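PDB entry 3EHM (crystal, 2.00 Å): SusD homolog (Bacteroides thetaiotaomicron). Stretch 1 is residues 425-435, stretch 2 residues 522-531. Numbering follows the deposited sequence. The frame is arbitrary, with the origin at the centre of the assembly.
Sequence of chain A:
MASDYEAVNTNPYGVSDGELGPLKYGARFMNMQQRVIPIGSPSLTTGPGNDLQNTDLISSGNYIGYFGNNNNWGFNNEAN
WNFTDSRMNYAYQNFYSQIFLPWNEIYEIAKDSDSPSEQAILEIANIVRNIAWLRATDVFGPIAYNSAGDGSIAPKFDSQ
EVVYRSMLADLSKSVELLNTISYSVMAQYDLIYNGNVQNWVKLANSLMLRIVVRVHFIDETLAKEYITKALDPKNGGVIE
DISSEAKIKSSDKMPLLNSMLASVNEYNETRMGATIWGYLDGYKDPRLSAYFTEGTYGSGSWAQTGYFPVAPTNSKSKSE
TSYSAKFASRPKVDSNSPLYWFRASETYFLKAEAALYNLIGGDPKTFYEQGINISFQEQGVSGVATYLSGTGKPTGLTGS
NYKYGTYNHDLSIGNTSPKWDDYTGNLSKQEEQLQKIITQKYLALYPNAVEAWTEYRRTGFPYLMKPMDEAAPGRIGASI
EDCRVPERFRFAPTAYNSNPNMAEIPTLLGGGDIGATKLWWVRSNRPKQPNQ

Stretch 1 (425-435) GNLSKQEEQLQ
Stretch 2, residues 522-531: VRSNRPKQPN

Stretch 1 is a short loop leading into a helix that begins at Lys 429 and runs on past Gln 435; stretch 2 is extended, without regular helix or strand, and bends at Asn 525 (phi/psi 57/38). Gly 425 adopts a left-handed conformation (81/12), where a CB would jam against the preceding carbonyl O; its N donates to Glu 432 OE1 at 3.1 Å. Ser 428 (-65/164, chi1 p) caps the helix, OG accepting from Glu 431 N at 3.1 Å. The chains pair in opposite order: CA atoms of Asn 426 and Pro 530 lie 8.6 Å apart, those of Leu 427 and Pro 527 8.3 Å, and Glu 431 meets Arg 523. These residues and Leu 434 point CA-to-CB toward the other stretch.

The contact buries 264 Å², both sides summed, and centres on a two-pronged salt bridge. Buried Arg 523 (p, t, t, chi4 113°) donates from NH1 to Glu 431 OE2 at 2.7 Å and from NH2 to Glu 431 OE1 at 2.8 Å; Glu 431 (m, m) matches two oxygens to two NH groups and balances the charge. Buried Leu 434 (t, p) covers one guanidinium face, which offers no hydrogen, CD2 4.0 Å from Arg 523 NH2. Pro 527 CB makes an apolar contact with Leu 427 CD2 (m, t) at 4.2 Å, while its CG lies 3.2 Å from Glu 431 OE1. Asn 426 (t, chi2 63°) sets ND2 3.4 Å from Pro 530 CG, and a water bridges Asn 426 ND2 (2.8 Å) to Lys 528 O (2.7 Å).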

# COMPACT_ATOMS: atom_id res chain seq x y z
N GLY A 425 22.76 6.52 -15.25
CA GLY A 425 23.35 5.66 -16.26
C GLY A 425 23.73 4.24 -15.88
O GLY A 425 24.44 3.58 -16.64
N ASN A 426 23.29 3.76 -14.72
CA ASN A 426 23.61 2.39 -14.34
C ASN A 426 22.61 1.48 -15.06
O ASN A 426 22.98 0.44 -15.60
CB ASN A 426 23.51 2.19 -12.82
CG ASN A 426 23.87 0.77 -12.40
OD1 ASN A 426 25.00 0.31 -12.60
ND2 ASN A 426 22.90 0.07 -11.83
N LEU A 427 21.34 1.89 -15.06
CA LEU A 427 20.28 1.15 -15.73
C LEU A 427 20.08 1.82 -17.09
O LEU A 427 20.63 2.90 -17.34
CB LEU A 427 18.96 1.25 -14.95
CG LEU A 427 18.93 0.87 -13.47
CD1 LEU A 427 17.55 1.19 -12.91
CD2 LEU A 427 19.26 -0.60 -13.30
N SER A 428 19.30 1.19 -17.97
CA SER A 428 19.04 1.79 -19.27
C SER A 428 18.26 3.07 -19.00
O SER A 428 17.72 3.26 -17.92
CB SER A 428 18.20 0.85 -20.14
OG SER A 428 16.90 0.69 -19.60
N LYS A 429 18.19 3.95 -20.00
CA LYS A 429 17.47 5.21 -19.83
C LYS A 429 16.00 4.97 -19.49
O LYS A 429 15.47 5.59 -18.56
CB LYS A 429 17.58 6.06 -21.09
CG LYS A 429 16.96 7.44 -20.94
CD LYS A 429 17.12 8.25 -22.21
CE LYS A 429 16.47 9.61 -22.07
NZ LYS A 429 16.65 10.43 -23.30
N GLN A 430 15.35 4.09 -20.23
CA GLN A 430 13.94 3.80 -19.98
C GLN A 430 13.76 3.22 -18.57
O GLN A 430 12.82 3.57 -17.87
CB GLN A 430 13.38 2.81 -21.02
CG GLN A 430 11.88 2.57 -20.87
CD GLN A 430 11.33 1.62 -21.91
OE1 GLN A 430 11.76 0.47 -22.02
NE2 GLN A 430 10.36 2.09 -22.69
N GLU A 431 14.66 2.33 -18.18
CA GLU A 431 14.59 1.72 -16.85
C GLU A 431 14.75 2.75 -15.74
O GLU A 431 14.10 2.65 -14.71
CB GLU A 431 15.66 0.63 -16.69
CG GLU A 431 15.29 -0.71 -17.32
CD GLU A 431 14.31 -1.51 -16.48
OE1 GLU A 431 14.64 -1.82 -15.31
OE2 GLU A 431 13.21 -1.83 -16.97
N GLU A 432 15.62 3.74 -15.96
CA GLU A 432 15.83 4.76 -14.94
C GLU A 432 14.64 5.71 -14.89
O GLU A 432 14.29 6.22 -13.83
CB GLU A 432 17.11 5.56 -15.19
CG GLU A 432 17.43 6.51 -14.04
CD GLU A 432 18.85 7.06 -14.07
OE1 GLU A 432 19.66 6.59 -14.89
OE2 GLU A 432 19.14 7.97 -13.26
N GLN A 433 14.01 5.94 -16.04
CA GLN A 433 12.84 6.80 -16.08
C GLN A 433 11.74 6.13 -15.26
O GLN A 433 11.02 6.79 -14.51
CB GLN A 433 12.39 7.02 -17.53
CG GLN A 433 13.42 7.79 -18.35
CD GLN A 433 12.98 8.04 -19.78
OE1 GLN A 433 12.40 7.17 -20.43
NE2 GLN A 433 13.27 9.23 -20.29
N LEU A 434 11.61 4.81 -15.39
CA LEU A 434 10.62 4.07 -14.61
C LEU A 434 11.00 4.18 -13.14
O LEU A 434 10.15 4.37 -12.27
CB LEU A 434 10.58 2.59 -15.02
CG LEU A 434 9.67 1.71 -14.15
CD1 LEU A 434 8.22 2.15 -14.30
CD2 LEU A 434 9.82 0.25 -14.54
N GLN A 435 12.30 4.06 -12.86
CA GLN A 435 12.77 4.15 -11.48
C GLN A 435 12.36 5.48 -10.85
O GLN A 435 11.94 5.52 -9.69
CB GLN A 435 14.29 3.98 -11.43
CG GLN A 435 14.87 4.05 -10.02
CD GLN A 435 16.37 3.88 -10.01
OE1 GLN A 435 17.06 4.36 -10.91
NE2 GLN A 435 16.89 3.21 -8.98
N VAL A 522 5.34 -10.05 -10.71
CA VAL A 522 6.74 -9.62 -10.63
C VAL A 522 7.32 -9.65 -12.03
O VAL A 522 7.31 -10.69 -12.69
CB VAL A 522 7.56 -10.53 -9.71
CG1 VAL A 522 9.03 -10.10 -9.73
CG2 VAL A 522 7.02 -10.47 -8.29
N ARG A 523 7.84 -8.52 -12.50
CA ARG A 523 8.39 -8.45 -13.84
C ARG A 523 9.70 -9.20 -14.00
O ARG A 523 10.45 -9.39 -13.03
CB ARG A 523 8.57 -6.99 -14.28
CG ARG A 523 9.69 -6.23 -13.59
CD ARG A 523 9.61 -4.76 -14.00
NE ARG A 523 10.70 -3.93 -13.48
CZ ARG A 523 11.62 -3.36 -14.24
NH1 ARG A 523 11.61 -3.52 -15.56
NH2 ARG A 523 12.55 -2.59 -13.69
N SER A 524 9.97 -9.64 -15.22
CA SER A 524 11.19 -10.36 -15.52
C SER A 524 12.36 -9.39 -15.51
O SER A 524 12.19 -8.19 -15.72
CB SER A 524 11.09 -11.01 -16.91
OG SER A 524 10.08 -12.00 -16.92
N ASN A 525 13.55 -9.92 -15.24
CA ASN A 525 14.76 -9.10 -15.22
C ASN A 525 14.63 -7.94 -14.23
O ASN A 525 15.11 -6.84 -14.50
CB ASN A 525 15.03 -8.55 -16.62
CG ASN A 525 14.94 -9.63 -17.70
OD1 ASN A 525 15.80 -10.51 -17.79
ND2 ASN A 525 13.90 -9.56 -18.53
N ARG A 526 14.00 -8.20 -13.09
CA ARG A 526 13.82 -7.16 -12.07
C ARG A 526 15.19 -6.67 -11.57
O ARG A 526 16.02 -7.47 -11.15
CB ARG A 526 12.99 -7.70 -10.90
CG ARG A 526 12.50 -6.63 -9.94
CD ARG A 526 11.64 -7.24 -8.84
NE ARG A 526 12.41 -8.17 -8.01
CZ ARG A 526 11.89 -8.95 -7.08
NH1 ARG A 526 10.58 -8.93 -6.84
NH2 ARG A 526 12.68 -9.73 -6.36
N PRO A 527 15.42 -5.35 -11.61
CA PRO A 527 16.68 -4.73 -11.18
C PRO A 527 16.97 -4.84 -9.69
O PRO A 527 16.07 -5.05 -8.88
CB PRO A 527 16.51 -3.26 -11.61
CG PRO A 527 15.40 -3.29 -12.62
CD PRO A 527 14.47 -4.33 -12.08
N LYS A 528 18.25 -4.67 -9.35
CA LYS A 528 18.72 -4.71 -7.96
C LYS A 528 19.75 -3.60 -7.80
O LYS A 528 20.50 -3.31 -8.73
CB LYS A 528 19.37 -6.06 -7.68
CG LYS A 528 18.40 -7.23 -7.72
CD LYS A 528 19.12 -8.54 -7.99
CE LYS A 528 20.15 -8.86 -6.93
NZ LYS A 528 20.78 -10.20 -7.18
N GLN A 529 19.79 -2.97 -6.63
CA GLN A 529 20.76 -1.91 -6.40
C GLN A 529 22.18 -2.49 -6.42
O GLN A 529 22.43 -3.53 -5.83
CB GLN A 529 20.52 -1.23 -5.05
CG GLN A 529 21.54 -0.13 -4.74
CD GLN A 529 21.32 0.53 -3.40
OE1 GLN A 529 20.79 -0.09 -2.47
NE2 GLN A 529 21.75 1.78 -3.27
N PRO A 530 23.12 -1.81 -7.10
CA PRO A 530 24.51 -2.29 -7.18
C PRO A 530 25.09 -2.47 -5.78
O PRO A 530 24.63 -1.87 -4.82
CB PRO A 530 25.22 -1.17 -7.94
CG PRO A 530 24.14 -0.57 -8.78
CD PRO A 530 22.96 -0.54 -7.84
N ASN A 531 26.12 -3.31 -5.68
CA ASN A 531 26.78 -3.57 -4.41
C ASN A 531 27.74 -2.46 -3.99
O ASN A 531 27.77 -2.15 -2.77
CB ASN A 531 27.51 -4.91 -4.48
CG ASN A 531 26.57 -6.07 -4.69
OD1 ASN A 531 25.67 -6.31 -3.88
ND2 ASN A 531 26.75 -6.80 -5.79
O HOH W 1 22.05 -2.36 -10.71